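Local structure of bacterioferritin comigratory protein (Xylella fastidiosa, 3IXR) at residues 47-51 / 52-56; 168-171 / 172-176. The protein probably reduces hydrogen peroxide and organic hydroperoxides as a thiol-dependent peroxiredoxin of the PrxQ type. The protein carries 1 engineered substitution. One frame throughout, in Å; residues are numbered along the deposited sequence. Where two conformers were deposited one is given.

Contact 1 (47-51 / 52-56)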
loop_
_atom_site.group_PDB
_atom_site.type_symbol
_atom_site.label_atom_id
_atom_site.label_comp_id
_atom_site.label_asym_id
_atom_site.label_seq_id
_atom_site.Cartn_x
_atom_site.Cartn_y
_atom_site.Cartn_z
ATOM N N SER A 47 10.237 1.362 8.996
ATOM C CA SER A 47 11.652 1.004 9.188
ATOM C C SER A 47 11.915 -0.494 9.231
ATOM O O SER A 47 13.006 -0.891 8.923
ATOM C CB SER A 47 12.227 1.702 10.429
ATOM O OG SER A 47 11.716 1.015 11.556
ATOM N N ASP A 48 10.933 -1.358 9.554
ATOM C CA ASP A 48 11.138 -2.815 9.488
ATOM C C ASP A 48 11.458 -3.271 8.098
ATOM O O ASP A 48 11.919 -4.369 7.888
ATOM C CB ASP A 48 9.903 -3.570 9.988
ATOM C CG ASP A 48 9.720 -3.386 11.460
ATOM O OD1 ASP A 48 10.768 -3.218 12.125
ATOM O OD2 ASP A 48 8.568 -3.325 11.932
ATOM N N TYR A 49 11.246 -2.419 7.109
ATOM C CA TYR A 49 11.500 -2.871 5.756
ATOM C C TYR A 49 12.807 -2.378 5.183
ATOM O O TYR A 49 13.060 -2.456 3.930
ATOM C CB TYR A 49 10.294 -2.527 4.842
ATOM C CG TYR A 49 9.003 -3.164 5.313
ATOM C CD1 TYR A 49 8.154 -2.480 6.170
ATOM C CD2 TYR A 49 8.648 -4.429 4.890
ATOM C CE1 TYR A 49 7.010 -3.056 6.624
ATOM C CE2 TYR A 49 7.480 -5.026 5.344
ATOM C CZ TYR A 49 6.674 -4.318 6.196
ATOM O OH TYR A 49 5.499 -4.878 6.634
ATOM N N THR A 50 13.687 -1.893 6.064
ATOM C CA THR A 50 15.017 -1.538 5.629
ATOM C C THR A 50 15.666 -2.675 4.830
ATOM O O THR A 50 15.496 -3.863 5.129
ATOM C CB THR A 50 15.956 -1.233 6.809
ATOM O OG1 THR A 50 17.276 -1.067 6.282
ATOM C CG2 THR A 50 15.964 -2.376 7.790
ATOM N N ASN A 51 16.423 -2.300 3.817
ATOM C CA ASN A 51 17.180 -3.307 3.010
ATOM C C ASN A 51 16.302 -4.243 2.188
ATOM O O ASN A 51 16.800 -5.218 1.611
ATOM C CB ASN A 51 18.175 -4.191 3.826
ATOM C CG ASN A 51 19.128 -3.366 4.631
ATOM O OD1 ASN A 51 19.741 -2.440 4.097
ATOM N ND2 ASN A 51 19.216 -3.642 5.942
ATOM N N GLN A 52 15.011 -3.921 2.094
ATOM C CA GLN A 52 14.140 -4.684 1.205
ATOM C C GLN A 52 13.306 -3.630 0.401
ATOM O O GLN A 52 13.258 -2.464 0.787
ATOM C CB GLN A 52 13.210 -5.579 2.034
ATOM C CG GLN A 52 13.887 -6.445 3.043
ATOM C CD GLN A 52 12.889 -6.929 4.093
ATOM O OE1 GLN A 52 11.716 -7.118 3.777
ATOM N NE2 GLN A 52 13.353 -7.149 5.342
ATOM N N TRP A 53 12.665 -4.052 -0.713
ATOM C CA TRP A 53 11.694 -3.198 -1.432
ATOM C C TRP A 53 10.336 -3.405 -0.792
ATOM O O TRP A 53 9.952 -4.556 -0.441
ATOM C CB TRP A 53 11.571 -3.699 -2.848
ATOM C CG TRP A 53 12.837 -3.412 -3.635
ATOM C CD1 TRP A 53 13.941 -4.234 -3.704
ATOM C CD2 TRP A 53 13.150 -2.245 -4.433
ATOM N NE1 TRP A 53 14.946 -3.628 -4.495
ATOM C CE2 TRP A 53 14.455 -2.450 -4.992
ATOM C CE3 TRP A 53 12.456 -1.067 -4.760
ATOM C CZ2 TRP A 53 15.082 -1.500 -5.805
ATOM C CZ3 TRP A 53 13.066 -0.143 -5.596
ATOM C CH2 TRP A 53 14.375 -0.383 -6.127
ATOM N N LEU A 54 9.616 -2.309 -0.692
ATOM C CA LEU A 54 8.236 -2.386 -0.204
ATOM C C LEU A 54 7.236 -1.762 -1.223
ATOM O O LEU A 54 7.439 -0.654 -1.721
ATOM C CB LEU A 54 8.146 -1.573 1.114
ATOM C CG LEU A 54 6.746 -1.573 1.761
ATOM C CD1 LEU A 54 6.250 -3.037 2.053
ATOM C CD2 LEU A 54 6.703 -0.613 2.939
ATOM N N VAL A 55 6.206 -2.539 -1.540
ATOM C CA VAL A 55 5.068 -2.001 -2.296
ATOM C C VAL A 55 4.014 -1.637 -1.303
ATOM O O VAL A 55 3.456 -2.527 -0.655
ATOM C CB VAL A 55 4.448 -3.012 -3.280
ATOM C CG1 VAL A 55 3.251 -2.340 -4.040
ATOM C CG2 VAL A 55 5.596 -3.438 -4.395
ATOM N N LEU A 56 3.766 -0.343 -1.185
ATOM C CA LEU A 56 2.765 0.141 -0.228
ATOM C C LEU A 56 1.567 0.658 -1.079
ATOM O O LEU A 56 1.646 1.653 -1.800
ATOM C CB LEU A 56 3.385 1.271 0.578
ATOM C CG LEU A 56 2.526 1.773 1.730
ATOM C CD1 LEU A 56 2.545 0.676 2.851
ATOM C CD2 LEU A 56 3.225 3.047 2.242
#
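Tyr49 and Gln52 are the ends of a type II beta turn whose corners are Thr50 and Asn51, and the chain reverses here as it enters strand 53-58. The turn is closed by Gln52 N, which donates to Tyr49 O at 3.1 Å with an N-H...O angle of 147°. Asn51 takes the left-handed conformation (phi 67°) expected at the third position of such a turn. Ser47 and Asp48, just before the turn, are in 3-10 geometry, and Thr50 N bonds to Ser47 O.

Beyond the turn, Leu54 reaches back to Tyr49. With CG anti to the backbone N, its isobutyl group lies across the ring of Tyr49 with both methyls on it. CD1 lies over one face, 4.1 Å from the ring centroid and only 16° off the normal, a CH-pi contact shifted slightly toward the CD2/CE2 side. CD2 covers the other flank of the same face, 4.0 Å from Tyr49 CD1. The Gln52 amide comes in obliquely nearer the backbone, its OE1 4.2 Å from Tyr49 CD2, while NE2 stands 3.9 Å from Thr50 O, a loose approach rather than a bond.

Other parts of the chain complete the setting. The Tyr49 ring also packs on Thr87 and Leu89 of strand 86-92, Leu54 rests on Ile147, and Asp48 OD2 accepts a hydrogen bond from Thr45 N. Asn51 O accepts from Asn85 ND2, tying the turn to the loop before strand 86-92.

A tight turn thus delivers the chain into a strand flanked by 86-92, which is parallel to it, and 137-147, which is antiparallel, a position in the middle of the mixed sheet that belongs to the thioredoxin-like fold of peroxiredoxins.

Contact 2 (168-171 / 172-176); sequences EVLN and KLKAH
Leu170 and Lys174 meet one turn apart on the amphipathic C-terminal helix 165-177, whose backbone runs in regular alpha-helical bonds from Lys172 N to Glu168 O through Ala175 N to Asn171 O.

Lys174 can be followed outward. CB lies 3.5 Å from Asn171 O, and CG passes 3.4 Å from Leu170 O. With CG beside the backbone N and the chain extended from there, the side chain runs outward and partly back toward the helix start. CD skirts the amide oxygen of Asn171, and CE lands on the leucine fork, 3.9 Å from Leu170 CG and about as close to both methyls. NZ then gives a proton to a water that in turn donates to Asn171 OD1 at 2.6 Å.

Lys172 bends instead of extending, and its NZ stops 4.3 Å from Glu168 OE1, too far for a salt bridge. A water spans that gap, and Trp157 NE1 also bonds the same carboxylate oxygen. On the buried side Leu170 and Leu173 pack against Phe81 of helix 65-82.

At the far end Lys172 O takes two donors from opposite faces of its plane: His176 N, and the ring nitrogen His176 ND1 at 3.2 Å.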
loop_
_atom_site.group_PDB
_atom_site.type_symbol
_atom_site.label_atom_id
_atom_site.label_comp_id
_atom_site.label_asym_id
_atom_site.label_seq_id
_atom_site.Cartn_x
_atom_site.Cartn_y
_atom_site.Cartn_z
ATOM N N GLU A 168 1.681 -4.566 -13.328
ATOM C CA GLU A 168 2.492 -3.428 -13.760
ATOM C C GLU A 168 3.519 -3.080 -12.717
ATOM O O GLU A 168 4.610 -2.680 -12.997
ATOM C CB GLU A 168 1.593 -2.301 -14.022
ATOM C CG GLU A 168 2.369 -0.973 -14.237
ATOM C CD GLU A 168 1.549 0.213 -14.687
ATOM O OE1 GLU A 168 2.212 1.321 -14.725
ATOM O OE2 GLU A 168 0.367 0.049 -15.102
ATOM N N VAL A 169 3.092 -3.113 -11.479
ATOM C CA VAL A 169 4.024 -2.852 -10.383
ATOM C C VAL A 169 5.209 -3.833 -10.312
ATOM O O VAL A 169 6.385 -3.496 -10.198
ATOM C CB VAL A 169 3.187 -2.738 -8.997
ATOM C CG1 VAL A 169 4.257 -2.604 -7.868
ATOM C CG2 VAL A 169 2.265 -1.550 -9.023
ATOM N N LEU A 170 4.874 -5.100 -10.406
ATOM C CA LEU A 170 5.859 -6.170 -10.420
ATOM C C LEU A 170 6.836 -5.904 -11.590
ATOM O O LEU A 170 8.012 -6.038 -11.416
ATOM C CB LEU A 170 5.146 -7.464 -10.660
ATOM C CG LEU A 170 6.165 -8.613 -10.672
ATOM C CD1 LEU A 170 7.125 -8.672 -9.409
ATOM C CD2 LEU A 170 5.470 -9.904 -10.940
ATOM N N ASN A 171 6.282 -5.624 -12.753
ATOM C CA ASN A 171 7.177 -5.484 -13.919
ATOM C C ASN A 171 8.051 -4.253 -13.772
ATOM O O ASN A 171 9.200 -4.264 -14.268
ATOM C CB ASN A 171 6.413 -5.413 -15.245
ATOM C CG ASN A 171 5.914 -6.773 -15.647
ATOM O OD1 ASN A 171 6.507 -7.777 -15.207
ATOM N ND2 ASN A 171 4.796 -6.838 -16.332
ATOM N N LYS A 172 7.511 -3.164 -13.217
ATOM C CA LYS A 172 8.359 -2.027 -12.917
ATOM C C LYS A 172 9.531 -2.323 -11.976
ATOM O O LYS A 172 10.673 -1.906 -12.180
ATOM C CB LYS A 172 7.496 -0.885 -12.298
ATOM C CG LYS A 172 8.261 0.371 -12.116
ATOM C CD LYS A 172 7.992 1.376 -13.325
ATOM C CE LYS A 172 6.657 1.913 -13.309
ATOM N NZ LYS A 172 6.232 2.780 -14.568
ATOM N N LEU A 173 9.261 -3.094 -10.900
ATOM C CA LEU A 173 10.303 -3.501 -9.990
ATOM C C LEU A 173 11.362 -4.363 -10.710
ATOM O O LEU A 173 12.529 -4.138 -10.590
ATOM C CB LEU A 173 9.615 -4.254 -8.800
ATOM C CG LEU A 173 10.637 -4.886 -7.850
ATOM C CD1 LEU A 173 11.562 -3.827 -7.245
ATOM C CD2 LEU A 173 9.886 -5.661 -6.792
ATOM N N LYS A 174 10.910 -5.278 -11.558
ATOM C CA LYS A 174 11.765 -6.158 -12.389
ATOM C C LYS A 174 12.569 -5.321 -13.331
ATOM O O LYS A 174 13.739 -5.642 -13.522
ATOM C CB LYS A 174 10.966 -7.125 -13.191
ATOM C CG LYS A 174 10.436 -8.284 -12.316
ATOM C CD LYS A 174 9.813 -9.315 -13.222
ATOM C CE LYS A 174 9.191 -10.363 -12.426
ATOM N NZ LYS A 174 8.802 -11.512 -13.373
ATOM N N ALA A 175 11.987 -4.238 -13.876
ATOM C CA ALA A 175 12.699 -3.405 -14.808
ATOM C C ALA A 175 13.830 -2.716 -14.053
ATOM O O ALA A 175 14.933 -2.567 -14.601
ATOM C CB ALA A 175 11.734 -2.438 -15.524
ATOM N N HIS A 176 13.623 -2.307 -12.808
ATOM C CA HIS A 176 14.719 -1.740 -12.017
ATOM C C HIS A 176 15.747 -2.725 -11.676
ATOM O O HIS A 176 16.911 -2.371 -11.616
ATOM C CB HIS A 176 14.256 -1.184 -10.684
ATOM C CG HIS A 176 13.689 0.187 -10.785
ATOM N ND1 HIS A 176 12.346 0.463 -10.892
ATOM C CD2 HIS A 176 14.317 1.377 -10.825
ATOM C CE1 HIS A 176 12.171 1.768 -11.011
ATOM N NE2 HIS A 176 13.352 2.336 -10.976
HETATM O O HOH W 1 4.879 0.818 -15.771
HETATM O O HOH W 2 6.572 -10.332 -14.645
#

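The two contacts come in series, contact 1 in the first third of the chain and contact 2 close to its end, with centres 16 Å apart. Strand 53-58 and helix 165-177 join them directly: Trp53 CD2 lies 3.6 Å from Leu173 CD1, and Val55 CG2 lies 3.8 Å from Val169 CG1. Trp53 and Val55 therefore face the helix, while Leu54 faces the opposite side of the sheet, the side on which the Tyr49 ring packs. The strand is thus packed on both sides, by Tyr49 of the preceding turn on one and by the C-terminal helix on the other, so the last helix of the chain closes over one of the strands inside the sheet.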